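Local coordinates for protein glycoside Hydrolase (PDB 5T3B) that probably hydrolyses glycosidic bonds of polysaccharides, as a family 50 glycoside hydrolase of a human gut Bacteroides, at residues 212-217 with 262-267. Numbering follows the deposited sequence. Where two conformers were deposited one is given.
Sequences VNLKIG and NRLLDR
Leu214 and Ile216 pack against Leu264 and Arg267, where a 3-10 segment, 212-217, meets the first turn of helix 264-269. The contact lies in the largely helical part of this family 50 glycoside hydrolase between strands 188-190 and 358-361, with no strand between its two segments. Its centre is about 23 Å from the chain centre. The tight part is apolar. Ile216 sends its CG2 branch into the fork of Leu264, 3.8 Å from Leu264 CD1 and 4.0 Å from Leu264 CD2. They meet at about a right angle. Leu264 reaches there because its CG lies anti to the backbone N (chi1 -170°). Phe268 and Cys310 also touch Ile216 and extend this buried layer. Leu214 CD2 has a double role. It sits 3.7 Å from Arg267 CB and, with Arg267 in the conformer given, covers one face of the guanidinium. This Arg267 chain bends at chi3 (-58°), which folds the guanidinium back over this methyl.

The solvent side is looser and more polar. Asn213 is exposed and gives only its CB, at the guanidinium edge. The charge of Arg267 is met by Asp256, through a salt bridge from NH1. Away from this segment, Arg263, the N-cap residue, grips Asp266 side-on with NE and NH2. The Arg263 carbonyl O takes the Arg267 backbone N at 3.2 Å and, weakly but almost straight (170°), Arg267 NE at 3.4 Å.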
# COMPACT_ATOMS: atom_id res chain seq x y z
N VAL A 212 -7.35 -0.50 -22.41
CA VAL A 212 -6.93 0.07 -21.14
C VAL A 212 -5.85 -0.73 -20.44
O VAL A 212 -4.99 -0.18 -19.75
CB VAL A 212 -8.15 0.25 -20.20
CG1 VAL A 212 -8.75 -1.10 -19.82
CG2 VAL A 212 -7.80 1.07 -18.98
N ASN A 213 -5.84 -2.04 -20.63
CA ASN A 213 -4.83 -2.90 -19.99
C ASN A 213 -3.45 -2.70 -20.54
O ASN A 213 -2.50 -3.20 -19.96
CB ASN A 213 -5.28 -4.35 -20.00
CG ASN A 213 -6.66 -4.50 -19.33
OD1 ASN A 213 -6.88 -4.02 -18.25
ND2 ASN A 213 -7.59 -5.05 -20.02
N LEU A 214 -3.35 -2.03 -21.68
CA LEU A 214 -2.07 -1.67 -22.29
C LEU A 214 -1.65 -0.22 -22.00
O LEU A 214 -0.74 0.29 -22.62
CB LEU A 214 -2.10 -1.94 -23.79
CG LEU A 214 -2.41 -3.37 -24.20
CD1 LEU A 214 -2.34 -3.55 -25.72
CD2 LEU A 214 -1.65 -4.45 -23.43
N LYS A 215 -2.30 0.42 -21.04
CA LYS A 215 -2.04 1.82 -20.80
C LYS A 215 -0.61 2.17 -20.40
O LYS A 215 -0.16 3.27 -20.68
CB LYS A 215 -3.03 2.43 -19.85
CG LYS A 215 -2.93 1.94 -18.43
CD LYS A 215 -3.92 2.72 -17.58
CE LYS A 215 -3.85 2.41 -16.18
NZ LYS A 215 -5.12 3.12 -15.69
N ILE A 216 0.13 1.22 -19.83
CA ILE A 216 1.49 1.50 -19.54
C ILE A 216 2.29 1.84 -20.82
O ILE A 216 3.31 2.55 -20.74
CB ILE A 216 2.17 0.33 -18.80
CG1 ILE A 216 3.57 0.73 -18.24
CG2 ILE A 216 2.24 -0.90 -19.63
CD1 ILE A 216 3.56 1.86 -17.25
N GLY A 217 1.84 1.40 -21.98
CA GLY A 217 2.51 1.74 -23.21
C GLY A 217 2.50 3.22 -23.56
O GLY A 217 3.28 3.67 -24.42
N ASN A 262 -1.66 -13.24 -19.89
CA ASN A 262 -1.29 -12.34 -20.92
C ASN A 262 -0.04 -11.53 -20.62
O ASN A 262 -0.05 -10.56 -19.83
CB ASN A 262 -2.43 -11.36 -21.16
CG ASN A 262 -3.46 -11.83 -22.22
OD1 ASN A 262 -4.60 -11.80 -21.91
ND2 ASN A 262 -3.04 -12.18 -23.46
N ARG A 263 1.02 -11.92 -21.27
CA ARG A 263 2.23 -11.15 -21.10
C ARG A 263 2.14 -9.80 -21.83
O ARG A 263 1.59 -9.67 -22.93
CB ARG A 263 3.34 -11.91 -21.69
CG ARG A 263 3.61 -13.17 -20.95
CD ARG A 263 4.90 -13.84 -21.38
NE ARG A 263 4.93 -14.19 -22.81
CZ ARG A 263 5.70 -15.12 -23.37
NH1 ARG A 263 6.58 -15.88 -22.68
NH2 ARG A 263 5.61 -15.26 -24.68
N LEU A 264 2.79 -8.82 -21.24
CA LEU A 264 2.80 -7.47 -21.76
C LEU A 264 3.43 -7.38 -23.13
O LEU A 264 2.87 -6.79 -24.06
CB LEU A 264 3.49 -6.50 -20.77
CG LEU A 264 3.33 -5.04 -21.11
CD1 LEU A 264 1.94 -4.52 -20.90
CD2 LEU A 264 4.30 -4.22 -20.28
N LEU A 265 4.60 -7.96 -23.25
CA LEU A 265 5.38 -7.83 -24.49
C LEU A 265 4.62 -8.51 -25.64
O LEU A 265 4.48 -7.91 -26.72
CB LEU A 265 6.79 -8.40 -24.33
CG LEU A 265 7.72 -8.39 -25.52
CD1 LEU A 265 7.78 -7.01 -26.13
CD2 LEU A 265 9.09 -8.89 -25.06
N ASP A 266 4.03 -9.67 -25.41
CA ASP A 266 3.21 -10.33 -26.43
C ASP A 266 2.06 -9.45 -26.92
O ASP A 266 1.84 -9.26 -28.13
CB ASP A 266 2.57 -11.60 -25.91
CG ASP A 266 3.55 -12.72 -25.66
OD1 ASP A 266 4.75 -12.57 -25.88
OD2 ASP A 266 3.07 -13.78 -25.23
N ARG A 267 1.35 -8.84 -25.96
CA ARG A 267 0.22 -7.98 -26.31
C ARG A 267 0.68 -6.72 -27.09
O ARG A 267 0.00 -6.33 -28.04
CB ARG A 267 -0.65 -7.58 -25.09
CG ARG A 267 -1.69 -8.64 -24.66
CD ARG A 267 -2.37 -8.34 -23.31
NE ARG A 267 -1.38 -8.22 -22.19
CZ ARG A 267 -1.57 -7.54 -21.06
NH1 ARG A 267 -2.66 -6.88 -20.83
NH2 ARG A 267 -0.66 -7.58 -20.14